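Long-range contacts in variant surface glycoprotein MITat 1.13 (PDB 6Z8H), which probably forms the surface coat of Trypanosoma brucei, which escapes host immunity by expressing a series of antigenically distinct versions of it: residues I192-D198 against L226-S232; S232-S236 against R247-S251. All coordinates share one frame. Residues are numbered along the deposited sequence.

Contact 1. Residues I192-D198 against L226-S232; sequences ITHGHLD and LTFSGSS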
loop_
_atom_site.group_PDB
_atom_site.type_symbol
_atom_site.label_atom_id
_atom_site.label_comp_id
_atom_site.label_asym_id
_atom_site.label_seq_id
_atom_site.Cartn_x
_atom_site.Cartn_y
_atom_site.Cartn_z
ATOM N N ILE A 192 26.358 -3.725 -2.198
ATOM C CA ILE A 192 27.431 -3.397 -1.259
ATOM C C ILE A 192 27.388 -4.409 -0.123
ATOM O O ILE A 192 26.346 -4.564 0.545
ATOM C CB ILE A 192 27.314 -1.953 -0.734
ATOM C CG1 ILE A 192 27.481 -0.953 -1.883
ATOM C CG2 ILE A 192 28.313 -1.729 0.378
ATOM C CD1 ILE A 192 27.262 0.508 -1.481
ATOM N N THR A 193 28.490 -5.142 0.046
ATOM C CA THR A 193 28.706 -6.009 1.192
ATOM C C THR A 193 29.935 -5.652 2.031
ATOM O O THR A 193 30.055 -6.147 3.158
ATOM C CB THR A 193 28.855 -7.465 0.728
ATOM O OG1 THR A 193 29.869 -7.556 -0.282
ATOM C CG2 THR A 193 27.589 -7.950 0.129
ATOM N N HIS A 194 30.849 -4.821 1.527
ATOM C CA HIS A 194 32.104 -4.537 2.204
ATOM C C HIS A 194 32.443 -3.069 2.038
ATOM O O HIS A 194 32.189 -2.467 0.988
ATOM C CB HIS A 194 33.251 -5.390 1.646
ATOM C CG HIS A 194 33.093 -6.847 1.930
ATOM N ND1 HIS A 194 32.336 -7.675 1.136
ATOM C CD2 HIS A 194 33.569 -7.619 2.935
ATOM C CE1 HIS A 194 32.361 -8.900 1.630
ATOM N NE2 HIS A 194 33.111 -8.896 2.716
ATOM N N GLY A 195 33.086 -2.529 3.062
ATOM C CA GLY A 195 33.704 -1.225 2.989
ATOM C C GLY A 195 35.202 -1.448 2.878
ATOM O O GLY A 195 35.725 -2.414 3.421
ATOM N N HIS A 196 35.898 -0.552 2.172
ATOM C CA HIS A 196 37.314 -0.705 1.857
ATOM C C HIS A 196 38.067 0.514 2.337
ATOM O O HIS A 196 37.716 1.651 2.001
ATOM C CB HIS A 196 37.505 -0.857 0.348
ATOM C CG HIS A 196 36.687 -1.962 -0.231
ATOM N ND1 HIS A 196 36.779 -3.262 0.217
ATOM C CD2 HIS A 196 35.776 -1.972 -1.232
ATOM C CE1 HIS A 196 35.934 -4.021 -0.464
ATOM N NE2 HIS A 196 35.304 -3.261 -1.344
ATOM N N LEU A 197 39.140 0.259 3.058
ATOM C CA LEU A 197 40.061 1.308 3.441
ATOM C C LEU A 197 41.068 1.414 2.303
ATOM O O LEU A 197 41.845 0.473 2.076
ATOM C CB LEU A 197 40.737 0.925 4.747
ATOM C CG LEU A 197 41.955 1.762 5.128
ATOM C CD1 LEU A 197 41.640 3.250 5.173
ATOM C CD2 LEU A 197 42.508 1.282 6.469
ATOM N N ASP A 198 40.937 2.468 1.490
ATOM C CA ASP A 198 41.869 2.752 0.398
ATOM C C ASP A 198 43.002 3.621 0.927
ATOM O O ASP A 198 42.778 4.575 1.679
ATOM C CB ASP A 198 41.176 3.481 -0.757
ATOM C CG ASP A 198 40.162 2.609 -1.482
ATOM O OD1 ASP A 198 40.398 1.379 -1.628
ATOM O OD2 ASP A 198 39.135 3.175 -1.911
ATOM N N LEU A 226 37.542 5.887 1.825
ATOM C CA LEU A 226 36.569 4.823 2.045
ATOM C C LEU A 226 35.738 4.604 0.788
ATOM O O LEU A 226 35.137 5.543 0.255
ATOM C CB LEU A 226 35.654 5.182 3.215
ATOM C CG LEU A 226 34.464 4.250 3.479
ATOM C CD1 LEU A 226 34.951 2.857 3.733
ATOM C CD2 LEU A 226 33.669 4.777 4.666
ATOM N N THR A 227 35.770 3.387 0.286
ATOM C CA THR A 227 34.894 2.990 -0.814
ATOM C C THR A 227 34.144 1.726 -0.417
ATOM O O THR A 227 34.372 1.141 0.644
ATOM C CB THR A 227 35.652 2.780 -2.134
ATOM O OG1 THR A 227 36.739 1.888 -1.877
ATOM C CG2 THR A 227 36.125 4.101 -2.712
ATOM N N PHE A 228 33.240 1.306 -1.289
ATOM C CA PHE A 228 32.360 0.178 -1.016
ATOM C C PHE A 228 32.273 -0.674 -2.272
ATOM O O PHE A 228 32.367 -0.154 -3.389
ATOM C CB PHE A 228 30.938 0.619 -0.626
ATOM C CG PHE A 228 30.860 1.366 0.671
ATOM C CD1 PHE A 228 30.875 0.693 1.879
ATOM C CD2 PHE A 228 30.740 2.738 0.677
ATOM C CE1 PHE A 228 30.812 1.373 3.082
ATOM C CE2 PHE A 228 30.651 3.435 1.883
ATOM C CZ PHE A 228 30.684 2.745 3.084
ATOM N N SER A 229 32.038 -1.975 -2.091
ATOM C CA SER A 229 31.800 -2.870 -3.218
ATOM C C SER A 229 31.101 -4.134 -2.728
ATOM O O SER A 229 30.767 -4.278 -1.546
ATOM C CB SER A 229 33.109 -3.195 -3.966
ATOM O OG SER A 229 33.815 -4.302 -3.397
ATOM N N GLY A 230 30.881 -5.049 -3.663
ATOM C CA GLY A 230 30.240 -6.323 -3.432
ATOM C C GLY A 230 31.179 -7.466 -3.114
ATOM O O GLY A 230 30.729 -8.614 -3.038
ATOM N N SER A 231 32.461 -7.197 -2.889
ATOM C CA SER A 231 33.399 -8.266 -2.590
ATOM C C SER A 231 34.449 -7.772 -1.606
ATOM O O SER A 231 34.837 -6.602 -1.625
ATOM C CB SER A 231 34.135 -8.726 -3.854
ATOM O OG SER A 231 33.250 -8.970 -4.913
ATOM N N SER A 232 34.938 -8.688 -0.772
ATOM C CA SER A 232 36.067 -8.362 0.090
ATOM C C SER A 232 37.324 -8.116 -0.743
ATOM O O SER A 232 37.553 -8.762 -1.767
ATOM C CB SER A 232 36.305 -9.496 1.089
ATOM O OG SER A 232 37.296 -9.160 2.027
#
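Strands 194-198 and 226-229 pair antiparallel here, two neighbouring strands of the sheet in this A-type variant surface glycoprotein. His196 N gives a 2.7 Å bond to Thr227 O, and Thr227 N returns one of 3.1 Å to His196 O. At the entry to the pairing there is a classic beta bulge: Thr193 N and His194 N both donate to Ser229 O, at 2.9 and 3.1 Å, while Ser229 N bonds back to His194 O.

Most of the side-chain detail lies on the face carrying His194, His196, Thr227 and Ser229. Both histidines take chi1 m. The His196 ring leans over to the opposing strand and puts NE2 2.7 Å from Ser229 OG in a hydrogen bond. That hydroxyl also accepts from Ser231 N at 3.2 Å, an ST turn that curls the chain back above the strand ends. The curl brings Ser232 CB over the face of the His194 ring, 3.9 Å from its centroid, a CH-pi contact; the ring itself is held by ND1 at 2.8 Å from Thr193 OG1. Thr227, with chi1 p, donates from OG1 to Asp198 OD2 at 2.7 Å.

The other face is apolar. Phe228 lies with CD1 3.6 Å from Gly195 CA, where a side chain would be tight, and Ile192 CG2 meets Phe228 CB at 3.7 Å. Ile192 and Phe228 then reach Leu129 of helix 78-129, Leu197 and Leu226 pack on the second subunit, and strand 247-253 joins the far edge of strand 194-202.

Contact 2. Residues S232-S236 against R247-S251; sequences SKDES and RAIHS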
loop_
_atom_site.group_PDB
_atom_site.type_symbol
_atom_site.label_atom_id
_atom_site.label_comp_id
_atom_site.label_asym_id
_atom_site.label_seq_id
_atom_site.Cartn_x
_atom_site.Cartn_y
_atom_site.Cartn_z
ATOM N N SER A 232 34.938 -8.688 -0.772
ATOM C CA SER A 232 36.067 -8.362 0.090
ATOM C C SER A 232 37.324 -8.116 -0.743
ATOM O O SER A 232 37.553 -8.762 -1.767
ATOM C CB SER A 232 36.305 -9.496 1.089
ATOM O OG SER A 232 37.296 -9.160 2.027
ATOM N N LYS A 233 38.166 -7.189 -0.273
ATOM C CA LYS A 233 39.414 -6.831 -0.946
ATOM C C LYS A 233 40.559 -6.714 0.053
ATOM O O LYS A 233 40.400 -6.176 1.154
ATOM C CB LYS A 233 39.293 -5.488 -1.718
ATOM C CG LYS A 233 38.342 -5.524 -2.923
ATOM C CD LYS A 233 37.751 -4.151 -3.293
ATOM C CE LYS A 233 38.583 -3.393 -4.310
ATOM N NZ LYS A 233 37.886 -2.185 -4.838
ATOM N N ASP A 234 41.726 -7.205 -0.356
ATOM C CA ASP A 234 42.964 -6.957 0.380
ATOM C C ASP A 234 44.073 -6.909 -0.667
ATOM O O ASP A 234 44.540 -7.960 -1.110
ATOM C CB ASP A 234 43.218 -8.050 1.406
ATOM C CG ASP A 234 44.386 -7.730 2.310
ATOM O OD1 ASP A 234 45.217 -6.902 1.921
ATOM O OD2 ASP A 234 44.471 -8.308 3.409
ATOM N N GLU A 235 44.530 -5.728 -1.074
ATOM C CA GLU A 235 45.545 -5.593 -2.142
ATOM C C GLU A 235 46.858 -5.145 -1.507
ATOM O O GLU A 235 47.681 -4.553 -2.234
ATOM C CB GLU A 235 45.072 -4.603 -3.207
ATOM C CG GLU A 235 44.034 -5.180 -4.154
ATOM C CD GLU A 235 43.364 -4.160 -5.059
ATOM O OE1 GLU A 235 42.714 -3.239 -4.526
ATOM O OE2 GLU A 235 43.496 -4.289 -6.291
ATOM N N SER A 236 47.057 -5.404 -0.209
ATOM C CA SER A 236 48.293 -4.982 0.430
ATOM C C SER A 236 49.528 -5.624 -0.209
ATOM O O SER A 236 50.613 -5.018 -0.212
ATOM C CB SER A 236 48.193 -5.281 1.924
ATOM O OG SER A 236 47.780 -6.609 2.154
ATOM N N ARG A 247 45.292 1.644 -3.330
ATOM C CA ARG A 247 44.807 0.275 -3.219
ATOM C C ARG A 247 43.955 0.087 -1.968
ATOM O O ARG A 247 44.135 0.769 -0.959
ATOM C CB ARG A 247 45.968 -0.730 -3.179
ATOM C CG ARG A 247 46.856 -0.694 -4.414
ATOM C CD ARG A 247 46.100 -1.183 -5.605
ATOM N NE ARG A 247 46.897 -1.368 -6.828
ATOM C CZ ARG A 247 46.976 -0.488 -7.819
ATOM N NH1 ARG A 247 46.452 0.721 -7.697
ATOM N NH2 ARG A 247 47.657 -0.795 -8.914
ATOM N N ALA A 248 43.046 -0.879 -2.047
ATOM C CA ALA A 248 42.203 -1.247 -0.914
ATOM C C ALA A 248 43.001 -2.195 -0.027
ATOM O O ALA A 248 43.230 -3.355 -0.395
ATOM C CB ALA A 248 40.920 -1.924 -1.399
ATOM N N ILE A 249 43.475 -1.698 1.120
ATOM C CA ILE A 249 44.382 -2.470 1.965
ATOM C C ILE A 249 43.694 -3.186 3.120
ATOM O O ILE A 249 44.351 -3.965 3.826
ATOM C CB ILE A 249 45.540 -1.603 2.498
ATOM C CG1 ILE A 249 45.033 -0.534 3.469
ATOM C CG2 ILE A 249 46.294 -0.948 1.339
ATOM C CD1 ILE A 249 46.187 0.237 4.144
ATOM N N HIS A 250 42.409 -2.940 3.350
ATOM C CA HIS A 250 41.648 -3.707 4.326
ATOM C C HIS A 250 40.174 -3.563 3.986
ATOM O O HIS A 250 39.751 -2.538 3.437
ATOM C CB HIS A 250 41.888 -3.239 5.771
ATOM C CG HIS A 250 41.351 -4.183 6.806
ATOM N ND1 HIS A 250 42.077 -5.252 7.286
ATOM C CD2 HIS A 250 40.154 -4.229 7.437
ATOM C CE1 HIS A 250 41.345 -5.925 8.156
ATOM N NE2 HIS A 250 40.180 -5.314 8.280
ATOM N N SER A 251 39.395 -4.589 4.324
ATOM C CA SER A 251 37.961 -4.571 4.083
ATOM C C SER A 251 37.207 -4.905 5.362
ATOM O O SER A 251 37.675 -5.700 6.182
ATOM C CB SER A 251 37.561 -5.577 2.991
ATOM O OG SER A 251 37.975 -5.135 1.711
#
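An Asx turn at Asp234, leading into the short helix 236-239, shapes the loop that runs alongside strand 247-251: Asp234 OD1 accepts from Ser236 N at 3.2 Å and from Ser236 OG at 2.6 Å. Glu235 sits at the N-cap position.

Start along the strand at Arg247. Its CB packs 4.0 Å from Glu235 CB, but the charged ends do not form a salt bridge; Glu235 OE2 is 4.5 Å from Arg247 NE and well out of the guanidinium plane. Ala248 is the real meeting point. Its O receives Glu235 N at 2.8 Å, its N gives a weak 3.4 Å bond to Glu235 OE1, and its CB lies 3.9 Å from Lys233 CB, so Glu235 grips this one residue with both backbone and side chain. The Ile249 side chain leads away from the loop and packs on Trp239 of the short helix and Phe152 of the second subunit, while its O makes a weak hydrogen bond to Lys149 NZ of the second subunit. His250 turns away from the loop, and its ND1 is hydrogen-bonded to the same Lys149 NZ, which also makes a weak, long ion pair with Asp234. The contact lies at the surface of the chain and borders the second subunit.

Ser251 points back at the loop. Beyond its hydrogen bond to His196 ND1, its OG donates to Lys233 O at 2.7 Å.

Overall arrangement
Coming from the N terminus, the chain runs through the long helices 34-75 and 78-129 before it reaches strand 194-202. Contact 1 pairs this strand with 221-229; the 27 residues between its segments include the rest of both strands. Contact 2 opens directly afterwards, at the shared Ser232, and closes a ten-residue loop that takes in most of helix 236-239. The two follow in series, neither nesting nor crossing, with centres about 9 Å apart. Strand 247-253 pairs with the side of 194-202 opposite 221-229, so 194-202 lies between both later strands: Leu197 O is 2.9 Å from Ile249 N, and His196 ND1 is 2.7 Å from Ser251 OG. Both contacts also touch the second subunit.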